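Long-range contact in 11S globulin subunit beta (Cucurbita maxima, PDB 2E9Q), which serves as a seed storage globulin of pumpkin, a nutrient reservoir made as a precursor that is later split into disulfide-linked acidic and basic chains: residues 76-85 / 168-179. Sequence-based numbering, arbitrary orientation. Where two conformers were deposited one is given.
Sequences LLPGFSNAPK and NQIDPYLRKFYL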
ATOM      1  N   LEU A  76      15.280  24.623  17.380  1.00 47.52           N
ATOM      2  CA  LEU A  76      14.880  23.228  17.478  1.00 40.79           C
ATOM      3  C   LEU A  76      15.976  22.502  16.727  1.00 42.02           C
ATOM      4  O   LEU A  76      16.162  22.713  15.531  1.00 46.66           O
ATOM      5  CB  LEU A  76      13.532  23.001  16.793  1.00 48.28           C
ATOM      6  CG  LEU A  76      13.060  21.550  16.600  1.00 50.81           C
ATOM      7  CD1 LEU A  76      12.997  20.808  17.936  1.00 45.84           C
ATOM      8  CD2 LEU A  76      11.687  21.573  15.921  1.00 45.35           C
ATOM      9  N   LEU A  77      16.727  21.673  17.432  1.00 41.17           N
ATOM     10  CA  LEU A  77      17.823  20.956  16.812  1.00 42.28           C
ATOM     11  C   LEU A  77      17.345  20.076  15.668  1.00 53.33           C
ATOM     12  O   LEU A  77      16.210  19.588  15.678  1.00 42.85           O
ATOM     13  CB  LEU A  77      18.547  20.120  17.861  1.00 52.52           C
ATOM     14  CG  LEU A  77      18.917  20.934  19.110  1.00 51.06           C
ATOM     15  CD1 LEU A  77      19.647  20.053  20.100  1.00 52.96           C
ATOM     16  CD2 LEU A  77      19.789  22.115  18.705  1.00 62.51           C
ATOM     17  N   PRO A  78      18.214  19.859  14.662  1.00 49.32           N
ATOM     18  CA  PRO A  78      17.883  19.034  13.496  1.00 56.25           C
ATOM     19  C   PRO A  78      17.761  17.543  13.754  1.00 45.91           C
ATOM     20  O   PRO A  78      18.557  16.949  14.476  1.00 46.89           O
ATOM     21  CB  PRO A  78      19.017  19.336  12.519  1.00 55.64           C
ATOM     22  CG  PRO A  78      20.177  19.541  13.422  1.00 57.37           C
ATOM     23  CD  PRO A  78      19.583  20.393  14.546  1.00 46.91           C
ATOM     24  N   GLY A  79      16.754  16.951  13.138  1.00 40.65           N
ATOM     25  CA  GLY A  79      16.546  15.528  13.255  1.00 44.10           C
ATOM     26  C   GLY A  79      15.667  15.084  12.104  1.00 44.53           C
ATOM     27  O   GLY A  79      15.116  15.924  11.383  1.00 47.39           O
ATOM     28  N   PHE A  80      15.550  13.776  11.911  1.00 42.73           N
ATOM     29  CA  PHE A  80      14.704  13.243  10.848  1.00 43.50           C
ATOM     30  C   PHE A  80      13.872  12.111  11.424  1.00 44.29           C
ATOM     31  O   PHE A  80      14.280  11.479  12.391  1.00 45.95           O
ATOM     32  CB  PHE A  80      15.539  12.737   9.657  1.00 32.73           C
ATOM     33  CG  PHE A  80      16.615  11.751  10.019  1.00 38.36           C
ATOM     34  CD1 PHE A  80      17.857  12.186  10.470  1.00 40.76           C
ATOM     35  CD2 PHE A  80      16.401  10.381   9.878  1.00 42.85           C
ATOM     36  CE1 PHE A  80      18.871  11.276  10.773  1.00 39.88           C
ATOM     37  CE2 PHE A  80      17.407   9.468  10.179  1.00 35.35           C
ATOM     38  CZ  PHE A  80      18.643   9.916  10.625  1.00 37.87           C
ATOM     39  N   SER A  81      12.706  11.861  10.835  1.00 46.33           N
ATOM     40  CA  SER A  81      11.829  10.799  11.311  1.00 48.41           C
ATOM     41  C   SER A  81      11.357   9.850  10.212  1.00 50.03           C
ATOM     42  O   SER A  81      11.421  10.171   9.013  1.00 44.07           O
ATOM     43  CB  SER A  81      10.622  11.395  12.047  1.00 40.58           C
ATOM     44  OG  SER A  81      10.018  12.428  11.301  1.00 52.99           O
ATOM     45  N   ASN A  82      10.866   8.686  10.642  1.00 43.01           N
ATOM     46  CA  ASN A  82      10.396   7.638   9.743  1.00 41.07           C
ATOM     47  C   ASN A  82       9.049   7.932   9.111  1.00 38.96           C
ATOM     48  O   ASN A  82       8.565   7.154   8.304  1.00 44.31           O
ATOM     49  CB  ASN A  82      10.322   6.309  10.502  1.00 43.86           C
ATOM     50  CG  ASN A  82       9.313   6.339  11.650  1.00 48.81           C
ATOM     51  OD1 ASN A  82       9.115   7.370  12.296  1.00 48.34           O
ATOM     52  ND2 ASN A  82       8.689   5.201  11.917  1.00 44.20           N
ATOM     53  N   ALA A  83       8.447   9.056   9.469  1.00 39.66           N
ATOM     54  CA  ALA A  83       7.144   9.414   8.933  1.00 50.10           C
ATOM     55  C   ALA A  83       7.125  10.825   8.355  1.00 45.72           C
ATOM     56  O   ALA A  83       7.837  11.703   8.831  1.00 43.59           O
ATOM     57  CB  ALA A  83       6.087   9.289  10.029  1.00 46.51           C
ATOM     58  N   PRO A  84       6.310  11.053   7.310  1.00 45.47           N
ATOM     59  CA  PRO A  84       6.192  12.368   6.669  1.00 36.21           C
ATOM     60  C   PRO A  84       5.457  13.296   7.641  1.00 43.18           C
ATOM     61  O   PRO A  84       4.615  12.842   8.436  1.00 34.16           O
ATOM     62  CB  PRO A  84       5.327  12.093   5.439  1.00 46.20           C
ATOM     63  CG  PRO A  84       5.373  10.606   5.265  1.00 49.48           C
ATOM     64  CD  PRO A  84       5.414  10.083   6.662  1.00 43.62           C
ATOM     65  N   LYS A  85       5.748  14.590   7.556  1.00 37.55           N
ATOM     66  CA  LYS A  85       5.119  15.557   8.435  1.00 36.44           C
ATOM     67  C   LYS A  85       4.673  16.830   7.748  1.00 41.84           C
ATOM     68  O   LYS A  85       5.245  17.267   6.740  1.00 43.83           O
ATOM     69  CB  LYS A  85       6.083  15.971   9.555  1.00 39.23           C
ATOM     70  CG  LYS A  85       6.443  14.894  10.558  1.00 41.38           C
ATOM     71  CD  LYS A  85       7.592  15.381  11.434  1.00 45.73           C
ATOM     72  CE  LYS A  85       7.974  14.358  12.489  1.00 49.66           C
ATOM     73  NZ  LYS A  85       8.975  14.910  13.448  1.00 44.12           N
ATOM     74  N   ASN A 168       6.802   5.112   5.348  1.00 51.57           N
ATOM     75  CA  ASN A 168       7.316   4.448   6.551  1.00 52.25           C
ATOM     76  C   ASN A 168       7.220   2.935   6.404  1.00 40.37           C
ATOM     77  O   ASN A 168       6.129   2.384   6.326  1.00 50.40           O
ATOM     78  CB  ASN A 168       6.541   4.934   7.782  1.00 45.60           C
ATOM     79  CG  ASN A 168       6.818   4.110   9.025  1.00 50.07           C
ATOM     80  OD1 ASN A 168       7.899   3.552   9.199  1.00 42.56           O
ATOM     81  ND2 ASN A 168       5.831   4.051   9.911  1.00 43.26           N
ATOM     82  N   GLN A 169       8.366   2.266   6.364  1.00 40.59           N
ATOM     83  CA  GLN A 169       8.385   0.818   6.204  1.00 47.98           C
ATOM     84  C   GLN A 169       8.673   0.066   7.500  1.00 50.88           C
ATOM     85  O   GLN A 169       8.829  -1.154   7.483  1.00 42.91           O
ATOM     86  CB  GLN A 169       9.427   0.406   5.162  1.00 44.06           C
ATOM     87  CG  GLN A 169       9.268   1.071   3.797  1.00 57.54           C
ATOM     88  CD  GLN A 169      10.109   0.386   2.724  1.00 56.49           C
ATOM     89  OE1 GLN A 169      10.875  -0.535   3.016  1.00 51.22           O
ATOM     90  NE2 GLN A 169       9.971   0.835   1.481  1.00 49.61           N
ATOM     91  N   ILE A 170       8.757   0.782   8.617  1.00 42.99           N
ATOM     92  CA  ILE A 170       9.038   0.117   9.880  1.00 54.02           C
ATOM     93  C   ILE A 170       7.750  -0.364  10.544  1.00 55.51           C
ATOM     94  O   ILE A 170       7.258  -1.449  10.238  1.00 59.58           O
ATOM     95  CB  ILE A 170       9.790   1.045  10.850  1.00 51.91           C
ATOM     96  CG1 ILE A 170      11.053   1.585  10.175  1.00 53.64           C
ATOM     97  CG2 ILE A 170      10.162   0.274  12.112  1.00 46.49           C
ATOM     98  CD1 ILE A 170      11.721   2.697  10.944  1.00 53.00           C
ATOM     99  N   ASP A 171       7.219   0.440  11.459  1.00 58.42           N
ATOM    100  CA  ASP A 171       5.985   0.096  12.157  1.00 59.08           C
ATOM    101  C   ASP A 171       5.239   1.397  12.433  1.00 52.69           C
ATOM    102  O   ASP A 171       5.806   2.477  12.280  1.00 54.42           O
ATOM    103  CB  ASP A 171       6.298  -0.669  13.454  1.00 54.08           C
ATOM    104  CG  ASP A 171       7.084   0.153  14.439  1.00 58.74           C
ATOM    105  OD1 ASP A 171       7.682  -0.439  15.366  1.00 68.37           O
ATOM    106  OD2 ASP A 171       7.099   1.394  14.294  1.00 59.15           O
ATOM    107  N   PRO A 172       3.971   1.311  12.864  1.00 54.25           N
ATOM    108  CA  PRO A 172       3.124   2.475  13.154  1.00 58.12           C
ATOM    109  C   PRO A 172       3.556   3.348  14.316  1.00 52.86           C
ATOM    110  O   PRO A 172       2.746   4.072  14.894  1.00 59.51           O
ATOM    111  CB  PRO A 172       1.758   1.846  13.387  1.00 62.20           C
ATOM    112  CG  PRO A 172       2.127   0.585  14.098  1.00 66.81           C
ATOM    113  CD  PRO A 172       3.287   0.068  13.268  1.00 58.12           C
ATOM    114  N   TYR A 173       4.838   3.299  14.638  1.00 49.05           N
ATOM    115  CA  TYR A 173       5.377   4.074  15.738  1.00 49.38           C
ATOM    116  C   TYR A 173       6.405   5.117  15.278  1.00 52.63           C
ATOM    117  O   TYR A 173       7.359   4.819  14.561  1.00 45.36           O
ATOM    118  CB  TYR A 173       6.003   3.136  16.776  0.50 52.25           C
ATOM    119  CG  TYR A 173       4.981   2.290  17.506  0.50 51.86           C
ATOM    120  CD1 TYR A 173       4.062   2.875  18.371  0.50 43.03           C
ATOM    121  CD2 TYR A 173       4.921   0.911  17.318  0.50 50.52           C
ATOM    122  CE1 TYR A 173       3.104   2.113  19.031  0.50 55.28           C
ATOM    123  CE2 TYR A 173       3.967   0.136  17.973  0.50 53.74           C
ATOM    124  CZ  TYR A 173       3.062   0.744  18.827  0.50 58.14           C
ATOM    125  OH  TYR A 173       2.118  -0.018  19.482  0.50 64.84           O
ATOM    126  N   LEU A 174       6.156   6.359  15.683  1.00 48.83           N
ATOM    127  CA  LEU A 174       6.982   7.498  15.328  1.00 47.59           C
ATOM    128  C   LEU A 174       8.369   7.500  15.984  1.00 47.98           C
ATOM    129  O   LEU A 174       8.509   7.324  17.197  1.00 50.73           O
ATOM    130  CB  LEU A 174       6.215   8.776  15.669  1.00 50.51           C
ATOM    131  CG  LEU A 174       6.740  10.102  15.126  1.00 51.52           C
ATOM    132  CD1 LEU A 174       6.855  10.005  13.624  1.00 52.95           C
ATOM    133  CD2 LEU A 174       5.798  11.229  15.530  1.00 43.58           C
ATOM    134  N   ARG A 175       9.394   7.688  15.160  1.00 41.15           N
ATOM    135  CA  ARG A 175      10.775   7.710  15.618  1.00 36.58           C
ATOM    136  C   ARG A 175      11.459   8.967  15.073  1.00 47.24           C
ATOM    137  O   ARG A 175      11.381   9.254  13.880  1.00 39.55           O
ATOM    138  CB  ARG A 175      11.520   6.469  15.110  0.50 38.55           C
ATOM    139  CG  ARG A 175      10.895   5.132  15.493  0.50 46.84           C
ATOM    140  CD  ARG A 175      11.738   3.966  14.993  0.50 49.18           C
ATOM    141  NE  ARG A 175      11.305   2.672  15.522  0.50 44.12           N
ATOM    142  CZ  ARG A 175      10.127   2.108  15.272  0.50 50.29           C
ATOM    143  NH1 ARG A 175       9.242   2.720  14.494  0.50 40.26           N
ATOM    144  NH2 ARG A 175       9.834   0.924  15.799  0.50 46.95           N
ATOM    145  N   LYS A 176      12.121   9.731  15.932  1.00 46.39           N
ATOM    146  CA  LYS A 176      12.831  10.896  15.436  1.00 42.40           C
ATOM    147  C   LYS A 176      14.309  10.787  15.793  1.00 40.41           C
ATOM    148  O   LYS A 176      14.676  10.663  16.959  1.00 46.13           O
ATOM    149  CB  LYS A 176      12.230  12.204  15.963  1.00 45.54           C
ATOM    150  CG  LYS A 176      12.834  13.411  15.249  1.00 37.47           C
ATOM    151  CD  LYS A 176      12.104  14.714  15.468  1.00 41.17           C
ATOM    152  CE  LYS A 176      12.944  15.865  14.902  1.00 42.97           C
ATOM    153  NZ  LYS A 176      12.320  17.187  15.086  1.00 40.16           N
ATOM    154  N   PHE A 177      15.149  10.805  14.762  1.00 40.05           N
ATOM    155  CA  PHE A 177      16.604  10.702  14.897  1.00 39.70           C
ATOM    156  C   PHE A 177      17.244  12.092  14.921  1.00 46.04           C
ATOM    157  O   PHE A 177      17.296  12.780  13.894  1.00 45.28           O
ATOM    158  CB  PHE A 177      17.200   9.904  13.719  1.00 41.99           C
ATOM    159  CG  PHE A 177      16.619   8.525  13.549  1.00 37.12           C
ATOM    160  CD1 PHE A 177      15.305   8.353  13.123  1.00 38.48           C
ATOM    161  CD2 PHE A 177      17.378   7.397  13.834  1.00 38.08           C
ATOM    162  CE1 PHE A 177      14.753   7.071  12.986  1.00 33.75           C
ATOM    163  CE2 PHE A 177      16.831   6.107  13.699  1.00 36.54           C
ATOM    164  CZ  PHE A 177      15.518   5.953  13.276  1.00 35.52           C
ATOM    165  N   TYR A 178      17.743  12.490  16.086  1.00 44.51           N
ATOM    166  CA  TYR A 178      18.377  13.791  16.250  1.00 42.47           C
ATOM    167  C   TYR A 178      19.867  13.746  15.950  1.00 43.75           C
ATOM    168  O   TYR A 178      20.563  12.807  16.347  1.00 47.53           O
ATOM    169  CB  TYR A 178      18.157  14.320  17.681  1.00 40.68           C
ATOM    170  CG  TYR A 178      16.804  14.951  17.885  1.00 41.60           C
ATOM    171  CD1 TYR A 178      15.699  14.198  18.298  1.00 42.25           C
ATOM    172  CD2 TYR A 178      16.614  16.300  17.612  1.00 53.87           C
ATOM    173  CE1 TYR A 178      14.433  14.790  18.429  1.00 46.00           C
ATOM    174  CE2 TYR A 178      15.365  16.895  17.736  1.00 50.03           C
ATOM    175  CZ  TYR A 178      14.282  16.144  18.142  1.00 43.19           C
ATOM    176  OH  TYR A 178      13.065  16.781  18.241  1.00 49.90           O
ATOM    177  N   LEU A 179      20.355  14.763  15.245  1.00 43.28           N
ATOM    178  CA  LEU A 179      21.773  14.831  14.904  1.00 47.08           C
ATOM    179  C   LEU A 179      22.610  15.444  16.028  1.00 46.02           C
ATOM    180  O   LEU A 179      23.815  15.212  16.101  1.00 47.64           O
ATOM    181  CB  LEU A 179      21.987  15.644  13.626  1.00 42.46           C
ATOM    182  CG  LEU A 179      21.258  15.229  12.339  1.00 54.82           C
ATOM    183  CD1 LEU A 179      21.982  15.847  11.153  1.00 58.51           C
ATOM    184  CD2 LEU A 179      21.236  13.729  12.193  1.00 52.92           C
TER
HETATM  185  O   HOH W   1      14.186  19.090  14.212  1.00 41.25           O
HETATM  186  O   HOH W   2       9.299  17.756  14.404  1.00 32.65           O
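One face of the F80 ring is covered by CB of F177, 3.5 Å from the F80 ring centroid in a CH-pi contact; CD2 of L179 meets the same ring at its edge, 3.7 Å from F80 CE1. The F177 ring runs nearly parallel to that of F80 (planes 5° apart) but is displaced laterally, 5.0 Å between centroids, leaving little of one ring above the other, and its own edge faces F80 O. F80 also stacks on Y339 of a neighbouring subunit, so this side of the sheet belongs to the trimer interface. The strands are antiparallel neighbours in a sheet of the N-terminal cupin barrel: F80 and F177 form the hydrogen-bonded pair, flanked by the non-hydrogen-bonded pairs G79/Y178 and S81/K176, and L179 N adds a bond to P78 O.

Past the strand end, N82 takes over. With its CG between backbone N and carbonyl carbon (chi1 63°), the amide turns back onto the loop: OD1 accepts from R175 N from above the carbonyl plane, and ND2 gives a 3.0 Å bond to Y173 O. In the conformer given, R175 also reaches D171 end-on through NH1 and NH2, but the distances are very short and a second conformer exists, so this brace is tentative.

On the buried face bearing K176, two lysines converge. K176, its CG anti to the backbone N and the chain extended, brings NZ to 4.4 Å from K85 NZ; the water between them accepts from both, which probably eases the repulsion. A second water, lying very close to L77 O, accepts from K176 NZ at 2.8 Å.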